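Serpin-12 (Manduca sexta, PDB 6CJ7) is a serpin-family serine protease inhibitor that controls the prophenoloxidase activation system in larval hemolymph. Local coordinates at residues K188-G196 against F353-A361; T214-V223 against I235-S243. All coordinates share one frame; numbering follows the deposited sequence.

Interaction 1. Residues K188-G196 against F353-A361; sequences KRNFTLNGG and FRANKPFLA
Phe-191 lays its ring against the backbone of Asn-356 and Lys-357, fastening an edge strand of serpin sheet C (187-192) to the loop that carries the chain from strand 351-354 of that sheet into strand 359-365 of sheet B. With CG opposite the backbone N (chi1 -178°), the ring leans across the loop. One face takes Asn-356 C and Lys-357 CA, both offset toward the rim, and its far corner, Phe-191 CZ, stands 3.3 Å from Lys-357 C. The ring edge meets Phe-359, where Phe-191 CE2 and Phe-359 CE1 come within 4.2 Å, edge against edge rather than as a stack. Ala-355 O, buried without a polar partner, lies beside the same edge, 3.6 Å from Phe-191 CE2. Next along the strand, Thr-192 N gives a nearly straight bond (176°) of 2.9 Å to Asn-356 O, approaching from above the carbonyl plane. The same oxygen accepts a second bond from a water that also reaches Thr-192 OG1. Asn-356 holds CG between its backbone N and carbonyl carbon (chi1 63°), and its ND2 donates to another water, which in turn donates to Asn-190 O at 2.9 Å. Farther on, Pro-358 lies beside the end of the strand; Phe-191 also touches Pro-380, and Pro-358 touches Met-378. Pro-358 CD rests 3.4 Å from Thr-192 O.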
loop_
_atom_site.group_PDB
_atom_site.type_symbol
_atom_site.label_atom_id
_atom_site.label_comp_id
_atom_site.label_asym_id
_atom_site.label_seq_id
_atom_site.Cartn_x
_atom_site.Cartn_y
_atom_site.Cartn_z
ATOM N N LYS A 188 7.542 -12.496 -25.143
ATOM C CA LYS A 188 8.796 -11.961 -24.627
ATOM C C LYS A 188 9.282 -10.851 -25.549
ATOM O O LYS A 188 9.524 -11.084 -26.740
ATOM C CB LYS A 188 9.842 -13.064 -24.496
ATOM C CG LYS A 188 9.653 -13.871 -23.215
ATOM C CD LYS A 188 10.593 -15.054 -23.134
ATOM C CE LYS A 188 10.955 -15.356 -21.686
ATOM N NZ LYS A 188 9.773 -15.653 -20.840
ATOM N N ARG A 189 9.399 -9.645 -24.997
ATOM C CA ARG A 189 9.844 -8.458 -25.712
ATOM C C ARG A 189 10.807 -7.711 -24.804
ATOM O O ARG A 189 10.850 -7.959 -23.601
ATOM C CB ARG A 189 8.661 -7.547 -26.094
ATOM C CG ARG A 189 7.487 -8.260 -26.733
ATOM C CD ARG A 189 6.380 -7.277 -27.083
ATOM N NE ARG A 189 5.204 -7.938 -27.640
ATOM C CZ ARG A 189 4.980 -8.067 -28.944
ATOM N NH1 ARG A 189 5.856 -7.577 -29.814
ATOM N NH2 ARG A 189 3.885 -8.688 -29.375
ATOM N N ASN A 190 11.569 -6.781 -25.367
ATOM C CA ASN A 190 12.490 -6.028 -24.531
ATOM C C ASN A 190 11.784 -4.922 -23.754
ATOM O O ASN A 190 10.908 -4.222 -24.271
ATOM C CB ASN A 190 13.624 -5.442 -25.360
ATOM C CG ASN A 190 14.806 -6.390 -25.454
ATOM O OD1 ASN A 190 15.087 -7.146 -24.523
ATOM N ND2 ASN A 190 15.483 -6.371 -26.581
ATOM N N PHE A 191 12.160 -4.800 -22.489
ATOM C CA PHE A 191 11.800 -3.687 -21.629
ATOM C C PHE A 191 13.062 -2.847 -21.456
ATOM O O PHE A 191 14.137 -3.401 -21.207
ATOM C CB PHE A 191 11.301 -4.216 -20.284
ATOM C CG PHE A 191 10.849 -3.153 -19.324
ATOM C CD1 PHE A 191 11.761 -2.434 -18.573
ATOM C CD2 PHE A 191 9.499 -2.899 -19.152
ATOM C CE1 PHE A 191 11.327 -1.464 -17.669
ATOM C CE2 PHE A 191 9.063 -1.935 -18.269
ATOM C CZ PHE A 191 9.975 -1.215 -17.515
ATOM N N THR A 192 12.948 -1.529 -21.622
ATOM C CA THR A 192 14.106 -0.642 -21.537
ATOM C C THR A 192 14.084 0.056 -20.187
ATOM O O THR A 192 13.160 0.823 -19.896
ATOM C CB THR A 192 14.125 0.397 -22.659
ATOM O OG1 THR A 192 14.099 -0.267 -23.929
ATOM C CG2 THR A 192 15.400 1.253 -22.566
ATOM N N LEU A 193 15.097 -0.211 -19.374
ATOM C CA LEU A 193 15.192 0.426 -18.074
ATOM C C LEU A 193 15.650 1.870 -18.230
ATOM O O LEU A 193 16.216 2.263 -19.254
ATOM C CB LEU A 193 16.165 -0.335 -17.173
ATOM C CG LEU A 193 15.754 -1.684 -16.573
ATOM C CD1 LEU A 193 15.776 -2.789 -17.608
ATOM C CD2 LEU A 193 16.686 -2.022 -15.416
ATOM N N ASN A 194 15.380 2.670 -17.201
ATOM C CA ASN A 194 15.971 3.994 -17.126
ATOM C C ASN A 194 17.483 3.872 -17.241
ATOM O O ASN A 194 18.106 3.048 -16.566
ATOM C CB ASN A 194 15.579 4.666 -15.808
ATOM C CG ASN A 194 15.925 6.139 -15.775
ATOM O OD1 ASN A 194 16.057 6.780 -16.815
ATOM N ND2 ASN A 194 16.058 6.688 -14.574
ATOM N N GLY A 195 18.065 4.667 -18.122
ATOM C CA GLY A 195 19.483 4.617 -18.371
ATOM C C GLY A 195 19.875 3.838 -19.610
ATOM O O GLY A 195 20.956 4.083 -20.160
ATOM N N GLY A 196 19.041 2.901 -20.058
ATOM C CA GLY A 196 19.221 2.269 -21.360
ATOM C C GLY A 196 19.372 0.758 -21.368
ATOM O O GLY A 196 19.305 0.162 -22.457
ATOM N N PHE A 353 -0.914 1.447 -26.000
ATOM C CA PHE A 353 -0.398 1.543 -24.638
ATOM C C PHE A 353 0.600 0.408 -24.446
ATOM O O PHE A 353 0.225 -0.723 -24.125
ATOM C CB PHE A 353 -1.520 1.484 -23.601
ATOM C CG PHE A 353 -1.106 1.955 -22.230
ATOM C CD1 PHE A 353 -0.343 1.143 -21.402
ATOM C CD2 PHE A 353 -1.505 3.201 -21.753
ATOM C CE1 PHE A 353 0.043 1.563 -20.129
ATOM C CE2 PHE A 353 -1.116 3.631 -20.471
ATOM C CZ PHE A 353 -0.344 2.808 -19.664
ATOM N N ARG A 354 1.878 0.713 -24.635
ATOM C CA ARG A 354 2.927 -0.287 -24.543
ATOM C C ARG A 354 3.833 0.106 -23.385
ATOM O O ARG A 354 4.602 1.068 -23.489
ATOM C CB ARG A 354 3.686 -0.392 -25.862
ATOM C CG ARG A 354 5.069 -1.001 -25.763
ATOM C CD ARG A 354 5.580 -1.316 -27.125
ATOM N NE ARG A 354 5.720 -0.119 -27.954
ATOM C CZ ARG A 354 5.892 -0.138 -29.267
ATOM N NH1 ARG A 354 5.952 -1.302 -29.903
ATOM N NH2 ARG A 354 5.998 1.000 -29.948
ATOM N N ALA A 355 3.728 -0.634 -22.289
ATOM C CA ALA A 355 4.470 -0.318 -21.069
ATOM C C ALA A 355 5.808 -1.056 -21.047
ATOM O O ALA A 355 6.057 -1.920 -20.204
ATOM C CB ALA A 355 3.626 -0.654 -19.845
ATOM N N ASN A 356 6.666 -0.704 -22.009
ATOM C CA ASN A 356 7.982 -1.310 -22.183
ATOM C C ASN A 356 9.096 -0.405 -21.667
ATOM O O ASN A 356 10.242 -0.483 -22.132
ATOM C CB ASN A 356 8.214 -1.681 -23.648
ATOM C CG ASN A 356 8.222 -0.472 -24.574
ATOM O OD1 ASN A 356 8.003 0.662 -24.152
ATOM N ND2 ASN A 356 8.479 -0.719 -25.851
ATOM N N LYS A 357 8.742 0.467 -20.737
ATOM C CA LYS A 357 9.642 1.401 -20.082
ATOM C C LYS A 357 9.022 1.687 -18.726
ATOM O O LYS A 357 7.868 1.312 -18.478
ATOM C CB LYS A 357 9.814 2.682 -20.904
ATOM C CG LYS A 357 8.547 3.481 -21.095
ATOM C CD LYS A 357 8.819 4.708 -21.950
ATOM C CE LYS A 357 7.543 5.477 -22.233
ATOM N NZ LYS A 357 7.830 6.838 -22.770
ATOM N N PRO A 358 9.764 2.318 -17.811
ATOM C CA PRO A 358 9.233 2.510 -16.454
ATOM C C PRO A 358 7.873 3.211 -16.413
ATOM O O PRO A 358 7.600 4.145 -17.175
ATOM C CB PRO A 358 10.324 3.357 -15.778
ATOM C CG PRO A 358 11.543 2.895 -16.411
ATOM C CD PRO A 358 11.199 2.658 -17.882
ATOM N N PHE A 359 7.025 2.753 -15.495
ATOM C CA PHE A 359 5.643 3.208 -15.422
ATOM C C PHE A 359 5.157 3.128 -13.986
ATOM O O PHE A 359 5.809 2.538 -13.122
ATOM C CB PHE A 359 4.724 2.392 -16.354
ATOM C CG PHE A 359 4.642 0.926 -16.002
ATOM C CD1 PHE A 359 5.538 0.021 -16.562
ATOM C CD2 PHE A 359 3.646 0.449 -15.172
ATOM C CE1 PHE A 359 5.461 -1.332 -16.261
ATOM C CE2 PHE A 359 3.564 -0.898 -14.856
ATOM C CZ PHE A 359 4.469 -1.792 -15.404
ATOM N N LEU A 360 4.001 3.743 -13.741
ATOM C CA LEU A 360 3.349 3.736 -12.438
ATOM C C LEU A 360 2.117 2.847 -12.502
ATOM O O LEU A 360 1.361 2.894 -13.477
ATOM C CB LEU A 360 2.896 5.135 -12.037
ATOM C CG LEU A 360 3.926 6.222 -11.807
ATOM C CD1 LEU A 360 3.182 7.439 -11.271
ATOM C CD2 LEU A 360 4.991 5.744 -10.811
ATOM N N ALA A 361 1.902 2.046 -11.464
ATOM C CA ALA A 361 0.681 1.261 -11.356
ATOM C C ALA A 361 0.027 1.556 -10.018
ATOM O O ALA A 361 0.693 1.571 -8.984
ATOM C CB ALA A 361 0.967 -0.240 -11.496
HETATM O O HOH W 1 8.851 -3.835 -26.211
HETATM O O HOH W 2 11.683 -0.629 -24.587
#

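Interaction 2. Residues T214-V223 against I235-S243; sequences THKPAMAKVV and IVVLPLKSS
Leu-240 folds over the backbone of Met-219 at the open end of an antiparallel beta hairpin of serpin sheet B, where strand 220-226 begins and strand 232-239 ends, beside a G1 beta bulge in which Met-219 and Ala-220 both face His-215. Leu-240 CG is anti to its own carbonyl carbon (chi1 -51°) and lies 3.2 Å from Met-219 O, the oxygen that also accepts a hydrogen bond from Leu-240 N at 2.9 Å. The two methyls then part: CD1 lies over Met-219 C, while Leu-240 CD2 meets Lys-221 CG at 3.8 Å, the two side chains crossing at about a right angle. Replacing Leu-240 by alanine removes CG and both methyls, which would probably leave Lys-221 CG without its apolar partner and Met-219 C without the methyl that packs on it. The Met-219 chain bends at chi3 (-89°), bringing its CE to 4.1 Å from Ser-243 CB. Lys-221 stays extended beyond CG and carries NZ off to Tyr-352 O. Deeper in, Ala-220 CB touches Val-237 CG1 at 3.7 Å, and Val-222, pointing the same way as Val-237 and Ile-235, sets CG2 on the former and CG1 on the latter. On the opposite face Val-223 CG1 packs on Val-236 CB at 4.0 Å. Helices 245-251 and 254-260 cover the Ala-220, Val-222 and Val-237 face; Phe-353 and Phe-359, from strands 351-354 and 359-365, back Val-236 and Leu-238.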
loop_
_atom_site.group_PDB
_atom_site.type_symbol
_atom_site.label_atom_id
_atom_site.label_comp_id
_atom_site.label_asym_id
_atom_site.label_seq_id
_atom_site.Cartn_x
_atom_site.Cartn_y
_atom_site.Cartn_z
ATOM N N THR A 214 -5.081 10.479 -22.377
ATOM C CA THR A 214 -3.796 11.125 -22.146
ATOM C C THR A 214 -4.021 12.267 -21.173
ATOM O O THR A 214 -4.813 13.173 -21.452
ATOM C CB THR A 214 -3.186 11.648 -23.449
ATOM O OG1 THR A 214 -3.061 10.572 -24.390
ATOM C CG2 THR A 214 -1.814 12.245 -23.185
ATOM N N HIS A 215 -3.331 12.224 -20.037
ATOM C CA HIS A 215 -3.406 13.295 -19.046
ATOM C C HIS A 215 -2.295 14.291 -19.351
ATOM O O HIS A 215 -1.139 14.083 -18.974
ATOM C CB HIS A 215 -3.289 12.734 -17.635
ATOM C CG HIS A 215 -3.721 13.693 -16.570
ATOM N ND1 HIS A 215 -4.954 14.311 -16.583
ATOM C CD2 HIS A 215 -3.086 14.145 -15.463
ATOM C CE1 HIS A 215 -5.062 15.097 -15.528
ATOM N NE2 HIS A 215 -3.939 15.018 -14.834
ATOM N N LYS A 216 -2.640 15.380 -20.041
ATOM C CA LYS A 216 -1.618 16.350 -20.423
ATOM C C LYS A 216 -0.968 17.057 -19.240
ATOM O O LYS A 216 0.261 17.247 -19.278
ATOM C CB LYS A 216 -2.189 17.374 -21.415
ATOM C CG LYS A 216 -2.335 16.847 -22.837
ATOM C CD LYS A 216 -1.011 16.354 -23.447
ATOM C CE LYS A 216 0.186 17.252 -23.133
ATOM N NZ LYS A 216 1.475 16.554 -23.407
ATOM N N PRO A 217 -1.688 17.472 -18.190
ATOM C CA PRO A 217 -0.992 18.006 -17.004
ATOM C C PRO A 217 0.045 17.057 -16.425
ATOM O O PRO A 217 0.914 17.506 -15.664
ATOM C CB PRO A 217 -2.130 18.273 -16.005
ATOM C CG PRO A 217 -3.377 17.737 -16.635
ATOM C CD PRO A 217 -3.141 17.694 -18.100
ATOM N N ALA A 218 -0.006 15.769 -16.763
ATOM C CA ALA A 218 0.981 14.801 -16.315
ATOM C C ALA A 218 1.909 14.323 -17.422
ATOM O O ALA A 218 2.872 13.607 -17.124
ATOM C CB ALA A 218 0.283 13.584 -15.684
ATOM N N MET A 219 1.652 14.698 -18.675
ATOM C CA MET A 219 2.419 14.239 -19.834
ATOM C C MET A 219 2.531 12.712 -19.849
ATOM O O MET A 219 3.624 12.138 -19.873
ATOM C CB MET A 219 3.809 14.880 -19.870
ATOM C CG MET A 219 3.817 16.400 -19.832
ATOM S SD MET A 219 5.358 17.078 -20.498
ATOM C CE MET A 219 6.392 17.143 -19.027
ATOM N N ALA A 220 1.370 12.055 -19.842
ATOM C CA ALA A 220 1.357 10.613 -19.646
ATOM C C ALA A 220 0.092 10.010 -20.241
ATOM O O ALA A 220 -0.952 10.660 -20.307
ATOM C CB ALA A 220 1.457 10.258 -18.162
ATOM N N LYS A 221 0.206 8.755 -20.662
ATOM C CA LYS A 221 -0.947 7.968 -21.067
ATOM C C LYS A 221 -1.488 7.217 -19.860
ATOM O O LYS A 221 -0.740 6.839 -18.957
ATOM C CB LYS A 221 -0.578 6.966 -22.161
ATOM C CG LYS A 221 -0.215 7.562 -23.492
ATOM C CD LYS A 221 0.282 6.453 -24.407
ATOM C CE LYS A 221 0.657 6.983 -25.780
ATOM N NZ LYS A 221 0.959 5.871 -26.721
ATOM N N VAL A 222 -2.802 6.987 -19.857
ATOM C CA VAL A 222 -3.503 6.339 -18.755
ATOM C C VAL A 222 -4.405 5.250 -19.323
ATOM O O VAL A 222 -5.130 5.494 -20.289
ATOM C CB VAL A 222 -4.351 7.349 -17.955
ATOM C CG1 VAL A 222 -5.140 6.643 -16.845
ATOM C CG2 VAL A 222 -3.473 8.456 -17.382
ATOM N N VAL A 223 -4.383 4.062 -18.713
ATOM C CA VAL A 223 -5.406 3.046 -18.970
ATOM C C VAL A 223 -5.907 2.510 -17.629
ATOM O O VAL A 223 -5.136 2.383 -16.672
ATOM C CB VAL A 223 -4.885 1.914 -19.892
ATOM C CG1 VAL A 223 -3.881 1.016 -19.194
ATOM C CG2 VAL A 223 -6.054 1.098 -20.449
ATOM N N ILE A 235 -4.785 1.040 -12.352
ATOM C CA ILE A 235 -4.624 2.260 -13.123
ATOM C C ILE A 235 -3.150 2.347 -13.476
ATOM O O ILE A 235 -2.290 2.386 -12.589
ATOM C CB ILE A 235 -5.107 3.483 -12.334
ATOM C CG1 ILE A 235 -6.588 3.303 -11.976
ATOM C CG2 ILE A 235 -4.897 4.766 -13.151
ATOM C CD1 ILE A 235 -7.115 4.335 -10.997
ATOM N N VAL A 236 -2.844 2.305 -14.766
ATOM C CA VAL A 236 -1.466 2.275 -15.243
ATOM C C VAL A 236 -1.189 3.587 -15.953
ATOM O O VAL A 236 -1.961 4.008 -16.827
ATOM C CB VAL A 236 -1.213 1.074 -16.169
ATOM C CG1 VAL A 236 0.255 1.034 -16.596
ATOM C CG2 VAL A 236 -1.626 -0.217 -15.478
ATOM N N VAL A 237 -0.097 4.244 -15.566
ATOM C CA VAL A 237 0.210 5.585 -16.037
ATOM C C VAL A 237 1.616 5.547 -16.610
ATOM O O VAL A 237 2.566 5.162 -15.915
ATOM C CB VAL A 237 0.091 6.621 -14.905
ATOM C CG1 VAL A 237 0.133 8.018 -15.477
ATOM C CG2 VAL A 237 -1.204 6.407 -14.119
ATOM N N LEU A 238 1.742 5.929 -17.876
ATOM C CA LEU A 238 2.962 5.732 -18.639
ATOM C C LEU A 238 3.475 7.087 -19.119
ATOM O O LEU A 238 2.775 7.766 -19.886
ATOM C CB LEU A 238 2.680 4.812 -19.820
ATOM C CG LEU A 238 3.794 4.392 -20.763
ATOM C CD1 LEU A 238 4.835 3.564 -20.057
ATOM C CD2 LEU A 238 3.195 3.611 -21.935
ATOM N N PRO A 239 4.672 7.524 -18.717
ATOM C CA PRO A 239 5.168 8.824 -19.165
ATOM C C PRO A 239 5.362 8.834 -20.666
ATOM O O PRO A 239 5.733 7.835 -21.281
ATOM C CB PRO A 239 6.508 8.970 -18.429
ATOM C CG PRO A 239 6.526 7.933 -17.397
ATOM C CD PRO A 239 5.633 6.811 -17.851
ATOM N N LEU A 240 5.086 9.987 -21.263
ATOM C CA LEU A 240 5.425 10.171 -22.657
ATOM C C LEU A 240 6.938 10.334 -22.808
ATOM O O LEU A 240 7.671 10.527 -21.833
ATOM C CB LEU A 240 4.689 11.382 -23.241
ATOM C CG LEU A 240 3.179 11.376 -22.993
ATOM C CD1 LEU A 240 2.553 12.684 -23.455
ATOM C CD2 LEU A 240 2.524 10.185 -23.674
ATOM N N LYS A 241 7.403 10.247 -24.063
ATOM C CA LYS A 241 8.832 10.339 -24.351
ATOM C C LYS A 241 9.462 11.581 -23.738
ATOM O O LYS A 241 10.619 11.542 -23.307
ATOM C CB LYS A 241 9.046 10.334 -25.865
ATOM C CG LYS A 241 8.069 11.233 -26.631
ATOM C CD LYS A 241 8.569 11.546 -28.039
ATOM C CE LYS A 241 7.487 12.195 -28.896
ATOM N NZ LYS A 241 7.415 13.672 -28.760
ATOM N N SER A 242 8.714 12.684 -23.676
ATOM C CA SER A 242 9.213 13.960 -23.179
ATOM C C SER A 242 9.385 13.995 -21.668
ATOM O O SER A 242 9.872 15.006 -21.148
ATOM C CB SER A 242 8.263 15.081 -23.605
ATOM O OG SER A 242 6.943 14.820 -23.153
ATOM N N SER A 243 9.007 12.942 -20.947
ATOM C CA SER A 243 9.006 12.989 -19.492
ATOM C C SER A 243 9.609 11.699 -18.949
ATOM O O SER A 243 10.129 10.864 -19.695
ATOM C CB SER A 243 7.586 13.224 -18.962
ATOM O OG SER A 243 7.604 13.438 -17.563
#

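Overall arrangement
Interactions 1 and 2, with centres about 13 Å apart, share one end of the serpin body: interaction 1 holds the edge of sheet C to the loop leading into sheet B, and interaction 2 lies in sheet B. Strand 359-365, which leaves interaction 1, lies antiparallel beside strand 232-239 of interaction 2; Leu-360 O and Val-237 N, 2.9 Å apart, probably form a hydrogen bond. Lys-357 NZ also lies 2.8 Å from Pro-239 O, and Arg-354 O packs 3.3 Å from Leu-238 CD2. In serpins the reactive-centre loop precedes the strand 351-354 at the start of interaction 1; here that loop probably includes the unmodelled residues 332-346, so neither contact includes its disordered part.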